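Side-chain contacts in DnaJ homolog subfamily C member 3 (PDB 3IEG), which takes part in the unfolded protein response of the endoplasmic reticulum, acting as a co-chaperone that stimulates HSC70 ATPase activity and as a negative regulator of GCN2 kinase: residues V151-A154 / E155-E158; P303-V306 / N307-K310. All coordinates share one frame; numbering follows the deposited sequence.

Contact 1 of 2, residues V151-A154 / E155-E158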
# COMPACT_ATOMS: atom_id res chain seq x y z
N VAL A 151 -11.66 8.97 -8.94
CA VAL A 151 -10.35 8.36 -8.79
C VAL A 151 -9.48 9.07 -7.76
O VAL A 151 -8.51 8.50 -7.26
CB VAL A 151 -9.60 8.25 -10.16
CG1 VAL A 151 -10.25 7.19 -11.07
CG2 VAL A 151 -9.54 9.61 -10.88
N TRP A 152 -9.81 10.31 -7.43
CA TRP A 152 -9.04 11.07 -6.45
C TRP A 152 -9.80 11.22 -5.12
O TRP A 152 -9.47 12.08 -4.29
CB TRP A 152 -8.63 12.44 -7.00
CG TRP A 152 -7.89 12.39 -8.32
CD1 TRP A 152 -7.06 11.39 -8.77
CD2 TRP A 152 -7.90 13.39 -9.34
NE1 TRP A 152 -6.57 11.70 -10.01
CE2 TRP A 152 -7.07 12.92 -10.39
CE3 TRP A 152 -8.54 14.63 -9.48
CZ2 TRP A 152 -6.86 13.66 -11.56
CZ3 TRP A 152 -8.33 15.36 -10.65
CH2 TRP A 152 -7.50 14.87 -11.67
N ASP A 153 -10.80 10.37 -4.93
CA ASP A 153 -11.54 10.32 -3.69
C ASP A 153 -10.75 9.50 -2.67
O ASP A 153 -10.78 8.26 -2.68
CB ASP A 153 -12.92 9.71 -3.94
CG ASP A 153 -13.86 9.83 -2.74
OD1 ASP A 153 -13.40 9.79 -1.58
OD2 ASP A 153 -15.07 9.96 -2.97
N ALA A 154 -10.02 10.19 -1.80
CA ALA A 154 -9.14 9.52 -0.87
C ALA A 154 -9.91 8.73 0.18
O ALA A 154 -9.53 7.61 0.51
CB ALA A 154 -8.18 10.51 -0.21
N GLU A 155 -10.99 9.30 0.70
CA GLU A 155 -11.70 8.69 1.84
C GLU A 155 -12.43 7.39 1.45
O GLU A 155 -12.49 6.45 2.25
CB GLU A 155 -12.65 9.67 2.55
CG GLU A 155 -12.39 11.19 2.37
CD GLU A 155 -10.94 11.63 2.58
OE1 GLU A 155 -10.45 11.53 3.72
OE2 GLU A 155 -10.31 12.10 1.60
N LEU A 156 -12.99 7.33 0.25
CA LEU A 156 -13.68 6.13 -0.22
C LEU A 156 -12.68 5.02 -0.52
O LEU A 156 -12.98 3.85 -0.36
CB LEU A 156 -14.55 6.42 -1.44
CG LEU A 156 -15.79 7.26 -1.18
CD1 LEU A 156 -16.74 7.14 -2.36
CD2 LEU A 156 -16.49 6.84 0.12
N ARG A 157 -11.50 5.43 -0.97
CA ARG A 157 -10.34 4.56 -1.06
C ARG A 157 -10.00 3.93 0.28
O ARG A 157 -9.80 2.72 0.38
CB ARG A 157 -9.14 5.39 -1.51
CG ARG A 157 -8.04 4.59 -2.10
CD ARG A 157 -8.29 4.49 -3.56
NE ARG A 157 -7.41 3.51 -4.17
CZ ARG A 157 -7.11 3.52 -5.45
NH1 ARG A 157 -7.62 4.46 -6.22
NH2 ARG A 157 -6.31 2.59 -5.94
N GLU A 158 -9.92 4.76 1.31
CA GLU A 158 -9.62 4.27 2.65
C GLU A 158 -10.75 3.40 3.19
O GLU A 158 -10.47 2.44 3.90
CB GLU A 158 -9.32 5.42 3.60
CG GLU A 158 -8.03 6.16 3.26
CD GLU A 158 -7.73 7.30 4.22
OE1 GLU A 158 -8.66 8.02 4.62
OE2 GLU A 158 -6.55 7.47 4.60
O HOH W 1 -9.72 13.04 -0.92
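Asp153 meets Leu156 in an N-cap contact at the start of helix 154-166, where the loop leaving helix 136-149 passes from tetratricopeptide repeat (TPR) 4 into TPR 5. The capping bond runs from Leu156 N to Asp153 OD1 over 3.1 Å and is nearly straight, with an N-H...O angle of 164°. The amide approaches from above the carboxylate plane, 51° out of it. Asp153 turns CG away from its own backbone N (chi1 -170°) and beside its carbonyl carbon, which brings OD1 over the first turn. The carboxylate sits at the N-terminal end of the helix, whose partial positive charge would probably favour its ionised form. The other oxygen, Asp153 OD2, lies 3.3 Å from Leu156 CG. From there the leucine continues onto Leu143 and Ile146 of helix 136-149, so the residue that donates to the cap also packs against the preceding helix. The backbone bonds of the turn begin here: Glu158 N donates to Ala154 O at 3.0 Å, whereas the bond from Arg157 N to Asp153 O, at 3.4 Å, is weak. Arg157 sets CB beside Ala154 O, but its chain bends at chi2 and carries the guanidinium away, to a long, weak ion pair with Asp176 on helix 170-181. Glu155 folds back toward Ala154. A single water joins this pair, accepting from Ala154 N at 3.0 Å and donating to Glu155 OE2 at 2.8 Å.

Contact 2 of 2, residues P303-V306 / N307-K310; sequences PDNV and NALK
Leu309 N donates to Asn305 O at 3.0 Å and Lys310 N to Val306 O at 2.9 Å, both nearly along the C=O axis, as the chain leaves an extended Asn305 and winds into helix 306-318. Asn305 caps this end: its OD1 accepts from Ala308 N at 2.9 Å with an N-H...O angle of 165°, the donor standing 46° above the amide plane. CG trans to the backbone N (chi1 -172°) brings OD1 over the turn and leaves CB 3.9 Å from Ala308 CB. Such a side-chain N-cap here marks the passage from TPR 8 to TPR 9. The amide's other end is held too, ND2 bonding to Glu276 and Glu302, while Asn307 ND2 reaches the second oxygen of Glu276. Replacing Asn305 by an alanine is likely to leave Ala308 N without its capping acceptor and to take one donor from each of Glu276 and Glu302. On another side of the turn, Val306 CG1 lies 3.9 Å from the aliphatic CD of Lys310, both side chains also touching Ile342 of helix 340-357. Leu309 rests its CG against Asn305 O, 3.4 Å away, and packs onto Leu299 and Ala332.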
# COMPACT_ATOMS: atom_id res chain seq x y z
N PRO A 303 2.93 -28.17 7.39
CA PRO A 303 3.43 -29.44 6.84
C PRO A 303 4.35 -29.29 5.63
O PRO A 303 5.11 -30.21 5.32
CB PRO A 303 2.15 -30.18 6.44
CG PRO A 303 1.08 -29.13 6.39
CD PRO A 303 1.46 -28.15 7.46
N ASP A 304 4.32 -28.14 4.96
CA ASP A 304 5.11 -27.94 3.74
C ASP A 304 6.36 -27.06 3.90
O ASP A 304 7.04 -26.79 2.91
CB ASP A 304 4.23 -27.38 2.61
CG ASP A 304 3.18 -28.38 2.12
OD1 ASP A 304 3.54 -29.55 1.83
OD2 ASP A 304 2.00 -27.99 2.03
N ASN A 305 6.65 -26.63 5.13
CA ASN A 305 7.83 -25.79 5.42
C ASN A 305 9.14 -26.48 5.01
O ASN A 305 9.64 -27.36 5.72
CB ASN A 305 7.87 -25.38 6.90
CG ASN A 305 8.96 -24.35 7.21
OD1 ASN A 305 10.11 -24.49 6.79
ND2 ASN A 305 8.60 -23.33 7.96
N VAL A 306 9.70 -26.05 3.88
CA VAL A 306 10.90 -26.66 3.32
C VAL A 306 12.10 -26.63 4.29
O VAL A 306 12.77 -27.65 4.47
CB VAL A 306 11.26 -26.03 1.94
CG1 VAL A 306 12.50 -26.68 1.33
CG2 VAL A 306 10.09 -26.16 0.98
N ASN A 307 12.35 -25.46 4.90
CA ASN A 307 13.45 -25.29 5.86
C ASN A 307 13.39 -26.27 7.03
O ASN A 307 14.40 -26.87 7.42
CB ASN A 307 13.50 -23.86 6.40
CG ASN A 307 13.85 -22.83 5.34
OD1 ASN A 307 14.58 -23.11 4.39
ND2 ASN A 307 13.33 -21.62 5.51
N ALA A 308 12.18 -26.43 7.58
CA ALA A 308 11.92 -27.34 8.70
C ALA A 308 12.12 -28.79 8.29
O ALA A 308 12.64 -29.59 9.07
CB ALA A 308 10.50 -27.12 9.25
N LEU A 309 11.70 -29.12 7.07
CA LEU A 309 11.91 -30.45 6.53
C LEU A 309 13.40 -30.78 6.40
O LEU A 309 13.84 -31.84 6.86
CB LEU A 309 11.20 -30.62 5.18
CG LEU A 309 9.68 -30.73 5.30
CD1 LEU A 309 9.00 -30.54 3.95
CD2 LEU A 309 9.28 -32.05 5.96
N LYS A 310 14.15 -29.87 5.79
CA LYS A 310 15.59 -30.05 5.59
C LYS A 310 16.32 -30.17 6.92
O LYS A 310 17.21 -31.02 7.07
CB LYS A 310 16.19 -28.89 4.79
CG LYS A 310 15.89 -28.91 3.28
CD LYS A 310 16.04 -27.53 2.63
CE LYS A 310 17.48 -27.02 2.69
NZ LYS A 310 17.58 -25.66 2.10

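How the contacts relate
Contact 1 and contact 2 apply the same N-cap design to different helix starts in this TPR fragment, which lacks the J domain, with centres 42 Å apart, no touch, and no helix in common. Both are partly buried, but 151-158 lies nearer the middle of the chain, about 13 Å from its centre against 30 Å for 303-310, and counts fewer exposed residues. The chemistry differs at the cap: contact 1 uses a carboxylate, probably charged, set against a leucine, whereas contact 2 uses a neutral amide that can also donate, which ties it to acidic residues. Each packs back on the preceding helix and forward on the next, but contact 2 also reaches helix 340-357, one further along.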